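Local atomic coordinates of protein Tube (Drosophila melanogaster, PDB entry 1D2Z), a protein that recruits the kinase Pelle to the plasma membrane through paired death domains, relaying the Toll signal that sets embryonic dorsoventral polarity. Residues 1-9 with 127-135; 115-124 with 136-144. All coordinates share one frame; numbering follows the deposited sequence.

Interaction 1 (1-9 with 127-135); sequences LSSKYSRNT and ALDFLNEST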
ATOM      1  N   LEU B   1      15.957 -19.724  -2.513  1.00 85.31           N
ATOM      2  CA  LEU B   1      14.623 -20.189  -2.998  1.00 84.81           C
ATOM      3  C   LEU B   1      14.572 -20.229  -4.523  1.00 83.45           C
ATOM      4  O   LEU B   1      15.431 -19.658  -5.198  1.00 83.73           O
ATOM      5  CB  LEU B   1      13.517 -19.269  -2.466  1.00 85.73           C
ATOM      6  CG  LEU B   1      13.369 -19.163  -0.944  1.00 86.94           C
ATOM      7  CD1 LEU B   1      12.319 -18.115  -0.593  1.00 86.30           C
ATOM      8  CD2 LEU B   1      12.998 -20.523  -0.356  1.00 87.25           C
ATOM      9  N   SER B   2      13.563 -20.915  -5.059  1.00 81.04           N
ATOM     10  CA  SER B   2      13.381 -21.024  -6.505  1.00 78.31           C
ATOM     11  C   SER B   2      12.628 -19.798  -7.032  1.00 75.47           C
ATOM     12  O   SER B   2      11.877 -19.876  -8.010  1.00 75.79           O
ATOM     13  CB  SER B   2      12.617 -22.308  -6.849  1.00 79.60           C
ATOM     14  OG  SER B   2      12.569 -22.516  -8.251  1.00 81.67           O
ATOM     15  N   SER B   3      12.849 -18.664  -6.371  1.00 70.17           N
ATOM     16  CA  SER B   3      12.222 -17.399  -6.731  1.00 65.18           C
ATOM     17  C   SER B   3      12.767 -16.818  -8.033  1.00 62.41           C
ATOM     18  O   SER B   3      13.885 -17.131  -8.447  1.00 61.75           O
ATOM     19  CB  SER B   3      12.422 -16.388  -5.602  1.00 64.07           C
ATOM     20  OG  SER B   3      13.798 -16.202  -5.321  1.00 63.02           O
ATOM     21  N   LYS B   4      11.974 -15.952  -8.661  1.00 58.75           N
ATOM     22  CA  LYS B   4      12.365 -15.305  -9.908  1.00 55.08           C
ATOM     23  C   LYS B   4      13.533 -14.341  -9.710  1.00 52.67           C
ATOM     24  O   LYS B   4      14.410 -14.227 -10.571  1.00 51.86           O
ATOM     25  CB  LYS B   4      11.175 -14.555 -10.517  1.00 56.33           C
ATOM     26  CG  LYS B   4      10.012 -15.455 -10.907  1.00 56.76           C
ATOM     27  CD  LYS B   4       8.925 -14.692 -11.655  1.00 58.23           C
ATOM     28  CE  LYS B   4       8.202 -13.700 -10.757  1.00 55.71           C
ATOM     29  NZ  LYS B   4       7.081 -13.029 -11.471  1.00 54.96           N
ATOM     30  N   TYR B   5      13.559 -13.667  -8.563  1.00 48.31           N
ATOM     31  CA  TYR B   5      14.621 -12.709  -8.284  1.00 46.08           C
ATOM     32  C   TYR B   5      15.174 -12.860  -6.876  1.00 44.73           C
ATOM     33  O   TYR B   5      14.606 -13.561  -6.040  1.00 45.39           O
ATOM     34  CB  TYR B   5      14.100 -11.274  -8.468  1.00 46.23           C
ATOM     35  CG  TYR B   5      13.358 -11.044  -9.770  1.00 45.12           C
ATOM     36  CD1 TYR B   5      14.042 -10.964 -10.982  1.00 46.44           C
ATOM     37  CD2 TYR B   5      11.968 -10.935  -9.793  1.00 45.38           C
ATOM     38  CE1 TYR B   5      13.359 -10.785 -12.187  1.00 46.75           C
ATOM     39  CE2 TYR B   5      11.275 -10.758 -10.990  1.00 45.53           C
ATOM     40  CZ  TYR B   5      11.978 -10.684 -12.182  1.00 47.23           C
ATOM     41  OH  TYR B   5      11.303 -10.513 -13.373  1.00 48.28           O
ATOM     42  N   SER B   6      16.298 -12.203  -6.625  1.00 44.09           N
ATOM     43  CA  SER B   6      16.919 -12.221  -5.311  1.00 44.93           C
ATOM     44  C   SER B   6      16.997 -10.775  -4.821  1.00 44.92           C
ATOM     45  O   SER B   6      16.794  -9.837  -5.596  1.00 44.71           O
ATOM     46  CB  SER B   6      18.320 -12.832  -5.381  1.00 44.29           C
ATOM     47  OG  SER B   6      19.266 -11.896  -5.866  1.00 46.00           O
ATOM     48  N   ARG B   7      17.290 -10.598  -3.538  1.00 43.51           N
ATOM     49  CA  ARG B   7      17.398  -9.267  -2.957  1.00 43.85           C
ATOM     50  C   ARG B   7      18.445  -8.412  -3.659  1.00 43.21           C
ATOM     51  O   ARG B   7      18.328  -7.191  -3.702  1.00 40.10           O
ATOM     52  CB  ARG B   7      17.738  -9.366  -1.468  1.00 46.26           C
ATOM     53  CG  ARG B   7      16.544  -9.608  -0.571  1.00 48.36           C
ATOM     54  CD  ARG B   7      16.981  -9.982   0.840  1.00 50.20           C
ATOM     55  NE  ARG B   7      16.077  -9.452   1.862  1.00 54.64           N
ATOM     56  CZ  ARG B   7      14.773  -9.701   1.924  1.00 54.64           C
ATOM     57  NH1 ARG B   7      14.198 -10.478   1.018  1.00 57.77           N
ATOM     58  NH2 ARG B   7      14.040  -9.175   2.898  1.00 50.78           N
ATOM     59  N   ASN B   8      19.453  -9.072  -4.227  1.00 42.13           N
ATOM     60  CA  ASN B   8      20.544  -8.392  -4.916  1.00 43.08           C
ATOM     61  C   ASN B   8      20.275  -8.072  -6.384  1.00 42.09           C
ATOM     62  O   ASN B   8      21.076  -7.399  -7.029  1.00 42.84           O
ATOM     63  CB  ASN B   8      21.828  -9.211  -4.786  1.00 46.77           C
ATOM     64  CG  ASN B   8      22.226  -9.430  -3.344  1.00 50.32           C
ATOM     65  OD1 ASN B   8      21.858 -10.432  -2.733  1.00 53.39           O
ATOM     66  ND2 ASN B   8      22.957  -8.474  -2.781  1.00 53.76           N
ATOM     67  N   THR B   9      19.163  -8.567  -6.913  1.00 41.07           N
ATOM     68  CA  THR B   9      18.803  -8.307  -8.303  1.00 42.83           C
ATOM     69  C   THR B   9      18.448  -6.832  -8.470  1.00 42.95           C
ATOM     70  O   THR B   9      17.617  -6.303  -7.733  1.00 43.17           O
ATOM     71  CB  THR B   9      17.587  -9.147  -8.712  1.00 41.98           C
ATOM     72  OG1 THR B   9      17.894 -10.533  -8.528  1.00 40.19           O
ATOM     73  CG2 THR B   9      17.205  -8.885 -10.168  1.00 39.00           C
ATOM     74  N   ALA B 127       7.481  -9.260  -1.960  1.00 33.77           N
ATOM     75  CA  ALA B 127       7.920 -10.387  -1.136  1.00 35.44           C
ATOM     76  C   ALA B 127       7.485 -11.729  -1.722  1.00 37.39           C
ATOM     77  O   ALA B 127       8.304 -12.631  -1.905  1.00 36.56           O
ATOM     78  CB  ALA B 127       7.395 -10.244   0.286  1.00 32.09           C
ATOM     79  N   LEU B 128       6.202 -11.841  -2.038  1.00 39.00           N
ATOM     80  CA  LEU B 128       5.653 -13.074  -2.585  1.00 41.09           C
ATOM     81  C   LEU B 128       6.057 -13.355  -4.032  1.00 43.20           C
ATOM     82  O   LEU B 128       6.786 -14.312  -4.308  1.00 44.22           O
ATOM     83  CB  LEU B 128       4.128 -13.060  -2.468  1.00 38.76           C
ATOM     84  CG  LEU B 128       3.560 -13.069  -1.049  1.00 40.10           C
ATOM     85  CD1 LEU B 128       2.067 -12.781  -1.070  1.00 40.26           C
ATOM     86  CD2 LEU B 128       3.845 -14.417  -0.401  1.00 44.24           C
ATOM     87  N   ASP B 129       5.613 -12.492  -4.939  1.00 41.29           N
ATOM     88  CA  ASP B 129       5.876 -12.649  -6.366  1.00 43.59           C
ATOM     89  C   ASP B 129       7.343 -12.592  -6.804  1.00 43.34           C
ATOM     90  O   ASP B 129       7.778 -13.416  -7.605  1.00 42.58           O
ATOM     91  CB  ASP B 129       5.050 -11.628  -7.158  1.00 44.26           C
ATOM     92  CG  ASP B 129       4.962 -11.964  -8.635  1.00 47.11           C
ATOM     93  OD1 ASP B 129       5.858 -11.546  -9.400  1.00 47.54           O
ATOM     94  OD2 ASP B 129       3.987 -12.635  -9.032  1.00 49.33           O
ATOM     95  N   PHE B 130       8.098 -11.619  -6.300  1.00 43.36           N
ATOM     96  CA  PHE B 130       9.506 -11.474  -6.680  1.00 42.60           C
ATOM     97  C   PHE B 130      10.489 -12.363  -5.917  1.00 43.40           C
ATOM     98  O   PHE B 130      11.387 -12.962  -6.515  1.00 43.82           O
ATOM     99  CB  PHE B 130       9.971 -10.021  -6.512  1.00 39.51           C
ATOM    100  CG  PHE B 130       9.391  -9.053  -7.508  1.00 39.17           C
ATOM    101  CD1 PHE B 130       8.278  -9.379  -8.274  1.00 38.10           C
ATOM    102  CD2 PHE B 130       9.955  -7.789  -7.655  1.00 39.11           C
ATOM    103  CE1 PHE B 130       7.734  -8.459  -9.168  1.00 36.90           C
ATOM    104  CE2 PHE B 130       9.418  -6.860  -8.548  1.00 39.73           C
ATOM    105  CZ  PHE B 130       8.306  -7.197  -9.304  1.00 39.15           C
ATOM    106  N   LEU B 131      10.332 -12.425  -4.597  1.00 43.21           N
ATOM    107  CA  LEU B 131      11.246 -13.183  -3.747  1.00 43.59           C
ATOM    108  C   LEU B 131      10.761 -14.531  -3.233  1.00 44.97           C
ATOM    109  O   LEU B 131      11.546 -15.281  -2.650  1.00 47.36           O
ATOM    110  CB  LEU B 131      11.656 -12.316  -2.553  1.00 41.71           C
ATOM    111  CG  LEU B 131      12.361 -10.994  -2.854  1.00 39.82           C
ATOM    112  CD1 LEU B 131      12.372 -10.113  -1.614  1.00 38.25           C
ATOM    113  CD2 LEU B 131      13.775 -11.267  -3.343  1.00 37.55           C
ATOM    114  N   ASN B 132       9.479 -14.828  -3.429  1.00 47.40           N
ATOM    115  CA  ASN B 132       8.871 -16.073  -2.960  1.00 51.23           C
ATOM    116  C   ASN B 132       8.942 -16.178  -1.430  1.00 51.80           C
ATOM    117  O   ASN B 132       8.820 -17.267  -0.861  1.00 52.82           O
ATOM    118  CB  ASN B 132       9.540 -17.288  -3.618  1.00 54.29           C
ATOM    119  CG  ASN B 132       8.694 -18.553  -3.525  1.00 58.43           C
ATOM    120  OD1 ASN B 132       9.192 -19.660  -3.751  1.00 61.38           O
ATOM    121  ND2 ASN B 132       7.410 -18.394  -3.207  1.00 56.37           N
ATOM    122  N   GLU B 133       9.163 -15.042  -0.771  1.00 50.95           N
ATOM    123  CA  GLU B 133       9.240 -14.993   0.686  1.00 51.13           C
ATOM    124  C   GLU B 133       7.872 -14.674   1.262  1.00 49.11           C
ATOM    125  O   GLU B 133       6.957 -14.312   0.528  1.00 50.28           O
ATOM    126  CB  GLU B 133      10.225 -13.918   1.138  1.00 53.94           C
ATOM    127  CG  GLU B 133      11.674 -14.178   0.760  1.00 56.60           C
ATOM    128  CD  GLU B 133      12.612 -13.087   1.245  1.00 58.79           C
ATOM    129  OE1 GLU B 133      12.138 -12.099   1.851  1.00 58.06           O
ATOM    130  OE2 GLU B 133      13.832 -13.218   1.015  1.00 63.00           O
ATOM    131  N   SER B 134       7.736 -14.801   2.578  1.00 47.52           N
ATOM    132  CA  SER B 134       6.471 -14.498   3.236  1.00 46.90           C
ATOM    133  C   SER B 134       6.336 -12.987   3.405  1.00 44.68           C
ATOM    134  O   SER B 134       7.335 -12.266   3.493  1.00 41.99           O
ATOM    135  CB  SER B 134       6.378 -15.204   4.593  1.00 49.40           C
ATOM    136  OG  SER B 134       7.517 -14.941   5.391  1.00 53.40           O
ATOM    137  N   THR B 135       5.097 -12.514   3.434  1.00 42.44           N
ATOM    138  CA  THR B 135       4.820 -11.089   3.576  1.00 43.21           C
ATOM    139  C   THR B 135       5.444 -10.494   4.840  1.00 42.44           C
ATOM    140  O   THR B 135       5.473 -11.137   5.887  1.00 44.09           O
ATOM    141  CB  THR B 135       3.305 -10.819   3.544  1.00 43.78           C
ATOM    142  OG1 THR B 135       2.660 -11.548   4.595  1.00 46.62           O
ATOM    143  CG2 THR B 135       2.723 -11.258   2.201  1.00 43.59           C
TER

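Interaction 2 (115-124 with 136-144); sequences VQAELFSAAD and PARPVDGPG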
ATOM      1  N   VAL B 115       8.358  -1.087   2.976  1.00 27.99           N
ATOM      2  CA  VAL B 115       7.954  -1.368   4.351  1.00 30.75           C
ATOM      3  C   VAL B 115       8.049  -0.102   5.209  1.00 30.67           C
ATOM      4  O   VAL B 115       7.142   0.192   5.982  1.00 29.20           O
ATOM      5  CB  VAL B 115       8.828  -2.496   4.962  1.00 33.13           C
ATOM      6  CG1 VAL B 115       8.519  -2.683   6.459  1.00 32.87           C
ATOM      7  CG2 VAL B 115       8.592  -3.803   4.203  1.00 32.69           C
ATOM      8  N   GLN B 116       9.139   0.652   5.050  1.00 30.68           N
ATOM      9  CA  GLN B 116       9.346   1.898   5.793  1.00 30.85           C
ATOM     10  C   GLN B 116       8.216   2.905   5.539  1.00 29.78           C
ATOM     11  O   GLN B 116       7.815   3.638   6.445  1.00 30.64           O
ATOM     12  CB  GLN B 116      10.698   2.526   5.414  1.00 31.90           C
ATOM     13  CG  GLN B 116      10.928   3.942   5.971  1.00 31.53           C
ATOM     14  CD  GLN B 116      11.018   3.979   7.489  1.00 31.16           C
ATOM     15  OE1 GLN B 116      11.456   3.014   8.129  1.00 31.68           O
ATOM     16  NE2 GLN B 116      10.621   5.105   8.074  1.00 34.07           N
ATOM     17  N   ALA B 117       7.710   2.940   4.309  1.00 25.89           N
ATOM     18  CA  ALA B 117       6.623   3.855   3.955  1.00 25.84           C
ATOM     19  C   ALA B 117       5.226   3.239   4.144  1.00 24.98           C
ATOM     20  O   ALA B 117       4.214   3.849   3.781  1.00 23.62           O
ATOM     21  CB  ALA B 117       6.796   4.337   2.515  1.00 24.93           C
ATOM     22  N   GLU B 118       5.186   2.033   4.706  1.00 24.35           N
ATOM     23  CA  GLU B 118       3.943   1.297   4.955  1.00 27.59           C
ATOM     24  C   GLU B 118       3.119   0.999   3.701  1.00 29.71           C
ATOM     25  O   GLU B 118       1.885   0.923   3.755  1.00 28.11           O
ATOM     26  CB  GLU B 118       3.079   2.003   6.009  1.00 27.03           C
ATOM     27  CG  GLU B 118       3.786   2.176   7.352  1.00 26.86           C
ATOM     28  CD  GLU B 118       2.849   2.532   8.501  1.00 27.69           C
ATOM     29  OE1 GLU B 118       1.857   3.266   8.293  1.00 30.03           O
ATOM     30  OE2 GLU B 118       3.120   2.081   9.628  1.00 29.98           O
ATOM     31  N   LEU B 119       3.816   0.826   2.580  1.00 27.67           N
ATOM     32  CA  LEU B 119       3.189   0.505   1.297  1.00 27.42           C
ATOM     33  C   LEU B 119       3.132  -1.025   1.262  1.00 28.46           C
ATOM     34  O   LEU B 119       3.826  -1.681   0.478  1.00 25.03           O
ATOM     35  CB  LEU B 119       4.046   1.064   0.150  1.00 25.10           C
ATOM     36  CG  LEU B 119       4.353   2.573   0.262  1.00 27.38           C
ATOM     37  CD1 LEU B 119       5.219   3.040  -0.909  1.00 23.94           C
ATOM     38  CD2 LEU B 119       3.054   3.386   0.319  1.00 26.71           C
ATOM     39  N   PHE B 120       2.293  -1.579   2.136  1.00 29.01           N
ATOM     40  CA  PHE B 120       2.165  -3.024   2.278  1.00 28.50           C
ATOM     41  C   PHE B 120       1.629  -3.815   1.102  1.00 28.31           C
ATOM     42  O   PHE B 120       2.012  -4.967   0.917  1.00 31.27           O
ATOM     43  CB  PHE B 120       1.446  -3.371   3.582  1.00 28.84           C
ATOM     44  CG  PHE B 120       2.279  -3.096   4.805  1.00 29.54           C
ATOM     45  CD1 PHE B 120       3.399  -3.873   5.083  1.00 29.99           C
ATOM     46  CD2 PHE B 120       1.981  -2.027   5.640  1.00 29.09           C
ATOM     47  CE1 PHE B 120       4.219  -3.585   6.179  1.00 30.97           C
ATOM     48  CE2 PHE B 120       2.792  -1.730   6.738  1.00 29.94           C
ATOM     49  CZ  PHE B 120       3.911  -2.509   7.007  1.00 29.54           C
ATOM     50  N   SER B 121       0.767  -3.211   0.291  1.00 29.51           N
ATOM     51  CA  SER B 121       0.242  -3.903  -0.885  1.00 33.15           C
ATOM     52  C   SER B 121       1.394  -4.161  -1.853  1.00 33.54           C
ATOM     53  O   SER B 121       1.520  -5.248  -2.420  1.00 30.87           O
ATOM     54  CB  SER B 121      -0.824  -3.064  -1.575  1.00 35.01           C
ATOM     55  OG  SER B 121      -2.101  -3.618  -1.366  1.00 46.44           O
ATOM     56  N   ALA B 122       2.243  -3.153  -2.022  1.00 31.46           N
ATOM     57  CA  ALA B 122       3.400  -3.260  -2.901  1.00 30.45           C
ATOM     58  C   ALA B 122       4.441  -4.176  -2.273  1.00 31.30           C
ATOM     59  O   ALA B 122       5.011  -5.038  -2.951  1.00 30.19           O
ATOM     60  CB  ALA B 122       3.996  -1.877  -3.169  1.00 27.67           C
ATOM     61  N   ALA B 123       4.677  -3.994  -0.973  1.00 30.63           N
ATOM     62  CA  ALA B 123       5.651  -4.802  -0.248  1.00 29.56           C
ATOM     63  C   ALA B 123       5.297  -6.293  -0.267  1.00 31.53           C
ATOM     64  O   ALA B 123       6.176  -7.129  -0.469  1.00 27.80           O
ATOM     65  CB  ALA B 123       5.793  -4.303   1.192  1.00 30.44           C
ATOM     66  N   ASP B 124       4.022  -6.619  -0.041  1.00 29.81           N
ATOM     67  CA  ASP B 124       3.556  -8.016  -0.044  1.00 33.16           C
ATOM     68  C   ASP B 124       3.748  -8.630  -1.428  1.00 31.99           C
ATOM     69  O   ASP B 124       4.106  -9.805  -1.561  1.00 32.16           O
ATOM     70  CB  ASP B 124       2.070  -8.113   0.350  1.00 30.99           C
ATOM     71  CG  ASP B 124       1.812  -7.735   1.804  1.00 35.36           C
ATOM     72  OD1 ASP B 124       2.783  -7.567   2.574  1.00 35.88           O
ATOM     73  OD2 ASP B 124       0.631  -7.590   2.176  1.00 33.98           O
ATOM     74  N   PRO B 136       5.994  -9.269   4.741  1.00 39.91           N
ATOM     75  CA  PRO B 136       6.620  -8.606   5.893  1.00 39.16           C
ATOM     76  C   PRO B 136       5.657  -8.395   7.059  1.00 37.32           C
ATOM     77  O   PRO B 136       4.442  -8.323   6.871  1.00 35.45           O
ATOM     78  CB  PRO B 136       7.100  -7.272   5.305  1.00 38.04           C
ATOM     79  CG  PRO B 136       6.121  -7.017   4.194  1.00 40.09           C
ATOM     80  CD  PRO B 136       6.004  -8.386   3.561  1.00 39.38           C
ATOM     81  N   ALA B 137       6.215  -8.316   8.264  1.00 37.36           N
ATOM     82  CA  ALA B 137       5.431  -8.111   9.480  1.00 38.22           C
ATOM     83  C   ALA B 137       4.812  -6.710   9.512  1.00 37.54           C
ATOM     84  O   ALA B 137       5.369  -5.756   8.964  1.00 36.75           O
ATOM     85  CB  ALA B 137       6.310  -8.330  10.717  1.00 40.71           C
ATOM     86  N   ARG B 138       3.650  -6.604  10.146  1.00 36.12           N
ATOM     87  CA  ARG B 138       2.938  -5.342  10.272  1.00 36.43           C
ATOM     88  C   ARG B 138       3.219  -4.686  11.622  1.00 37.39           C
ATOM     89  O   ARG B 138       3.594  -5.359  12.583  1.00 39.07           O
ATOM     90  CB  ARG B 138       1.428  -5.583  10.159  1.00 34.33           C
ATOM     91  CG  ARG B 138       0.987  -6.248   8.867  1.00 36.98           C
ATOM     92  CD  ARG B 138       1.416  -5.419   7.678  1.00 34.32           C
ATOM     93  NE  ARG B 138       0.909  -5.962   6.427  1.00 32.20           N
ATOM     94  CZ  ARG B 138      -0.235  -5.595   5.862  1.00 35.77           C
ATOM     95  NH1 ARG B 138      -1.004  -4.673   6.440  1.00 29.94           N
ATOM     96  NH2 ARG B 138      -0.600  -6.144   4.707  1.00 36.19           N
ATOM     97  N   PRO B 139       3.070  -3.353  11.700  1.00 37.58           N
ATOM     98  CA  PRO B 139       3.302  -2.642  12.964  1.00 38.13           C
ATOM     99  C   PRO B 139       2.140  -2.993  13.900  1.00 38.87           C
ATOM    100  O   PRO B 139       1.137  -3.566  13.453  1.00 35.51           O
ATOM    101  CB  PRO B 139       3.224  -1.168  12.550  1.00 36.61           C
ATOM    102  CG  PRO B 139       3.581  -1.188  11.092  1.00 39.14           C
ATOM    103  CD  PRO B 139       2.851  -2.401  10.600  1.00 36.09           C
ATOM    104  N   VAL B 140       2.270  -2.664  15.184  1.00 39.39           N
ATOM    105  CA  VAL B 140       1.206  -2.952  16.150  1.00 41.58           C
ATOM    106  C   VAL B 140       0.133  -1.874  16.126  1.00 41.26           C
ATOM    107  O   VAL B 140      -1.038  -2.150  16.376  1.00 44.36           O
ATOM    108  CB  VAL B 140       1.741  -3.100  17.610  1.00 43.27           C
ATOM    109  CG1 VAL B 140       2.603  -4.344  17.733  1.00 45.03           C
ATOM    110  CG2 VAL B 140       2.514  -1.863  18.038  1.00 41.01           C
ATOM    111  N   ASP B 141       0.540  -0.647  15.818  1.00 42.44           N
ATOM    112  CA  ASP B 141      -0.382   0.478  15.765  1.00 42.62           C
ATOM    113  C   ASP B 141      -0.372   1.139  14.393  1.00 39.61           C
ATOM    114  O   ASP B 141       0.544   0.929  13.590  1.00 39.55           O
ATOM    115  CB  ASP B 141      -0.019   1.523  16.830  1.00 48.06           C
ATOM    116  CG  ASP B 141      -0.187   1.002  18.251  1.00 55.54           C
ATOM    117  OD1 ASP B 141      -1.293   0.522  18.590  1.00 60.13           O
ATOM    118  OD2 ASP B 141       0.785   1.088  19.037  1.00 56.80           O
ATOM    119  N   GLY B 142      -1.391   1.954  14.141  1.00 33.96           N
ATOM    120  CA  GLY B 142      -1.484   2.653  12.877  1.00 33.08           C
ATOM    121  C   GLY B 142      -2.329   1.952  11.829  1.00 32.40           C
ATOM    122  O   GLY B 142      -2.805   0.834  12.042  1.00 33.14           O
ATOM    123  N   PRO B 143      -2.483   2.579  10.653  1.00 31.54           N
ATOM    124  CA  PRO B 143      -3.261   2.083   9.511  1.00 30.83           C
ATOM    125  C   PRO B 143      -2.799   0.757   8.906  1.00 31.49           C
ATOM    126  O   PRO B 143      -3.586   0.066   8.265  1.00 32.50           O
ATOM    127  CB  PRO B 143      -3.181   3.240   8.518  1.00 31.37           C
ATOM    128  CG  PRO B 143      -1.846   3.880   8.846  1.00 32.72           C
ATOM    129  CD  PRO B 143      -1.858   3.879  10.342  1.00 30.85           C
ATOM    130  N   GLY B 144      -1.539   0.385   9.130  1.00 30.50           N
ATOM    131  CA  GLY B 144      -1.039  -0.867   8.587  1.00 29.63           C
ATOM    132  C   GLY B 144      -1.177  -2.066   9.511  1.00 30.82           C
ATOM    133  O   GLY B 144      -0.938  -3.204   9.103  1.00 32.89           O
TER
HETATM  134  O   HOH W   1       0.636   1.093  10.719  1.00 28.16           O
HETATM  135  O   HOH W   2       2.359  -7.904   5.287  1.00 40.33           O

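Interaction 1 (1-9 with 127-135)
Y5 N donates a 3.1 Å hydrogen bond to F130 O where the irregular N-terminal segment 1-9 runs past the C-terminal end of helix 120-130. In this six-helix death domain the arm crosses the helix end just as N132, with positive phi, breaks the helical path. S3 CB sits on the helix exit, 3.6 Å from N132 CB, while S3 OG donates a hydrogen bond forward to Y5 O. The edge of the Y5 ring meets the face of F130, planes at 68°, and Y5 OH continues to D18 of helix 16-27. K4 bends at chi3 (-68°), bringing NZ to D129 OD1 at 2.8 Å, on the syn side but well out of the carboxylate plane. Because OD1 also pairs with R21, an alanine in place of D129 would probably leave K4 and R21 without the carboxylate between them, K4 keeping a long, weak pairing with D18. L131 points CD2 at the backbone of S6 and R7. The R7 and E133 chains cross near a right angle, yet their planar ends are just 26° apart: R7 NH1 sits 2.8 Å from both E133 OE1 and E133 OE2, a salt bridge whose hydrogen bond to OE1 is weak.

Interaction 2 (115-124 with 136-144)
R138 lays its guanidinium flat on the F120 ring, planes 9° apart, and its CD stands over the middle of the same face, 3.6 Å from the ring centroid, as a CH-pi contact. A bend at chi2 (-58°) folds the arginine chain back along the ring. P136 CG approaches the ring edge, and P139 CD lies 3.7 Å from F120 CZ. P136 also packs on V115 and A123, tying the tail to both helices. In the next shell, polar partners fix the guanidinium's rotation: R138 NH2 forms a salt bridge to the syn lone pair of D124 OD2, 3.2 Å away, R138 NH1 bonds to G144 O at 3.0 Å, and a water joins R138 NE to D124 OD1 and P136 O. A second water links E118 OE2, in the Schellman motif closing helix 107-116, with D141 O and G144 N. Outermost is Pelle: D124 OD2 also accepts from N74 of the Pelle chain and R138 NH1 donates to its Y73 O, so both residues belong to the Tube-Pelle interface. S121 and A122 of helix 120-130 pack on helix 16-27, while Q116, A117 and L119, at the link between the two helices, pack on helix 31-38.

Overall arrangement
Interactions 1 and 2 share helix 120-130, and their centres are about 18 Å apart. Interaction 2 uses its N-terminal turns and the end of helix 107-116, interaction 1 its C-terminal end. Along the chain the order is 1-9, 115-124, 127-135, 136-144, so the segments alternate. The chain leaves the helix through 127-135 and runs directly into 136-144, where the two contacts touch: T135 CB lies 3.4 Å from D124 OD1, and A127 CB packs on P136 CD. The last helix of the Tube death domain is therefore flanked by both non-helical arms. Of the two contacts only interaction 2, through both its helix start and its tail, takes part in binding Pelle.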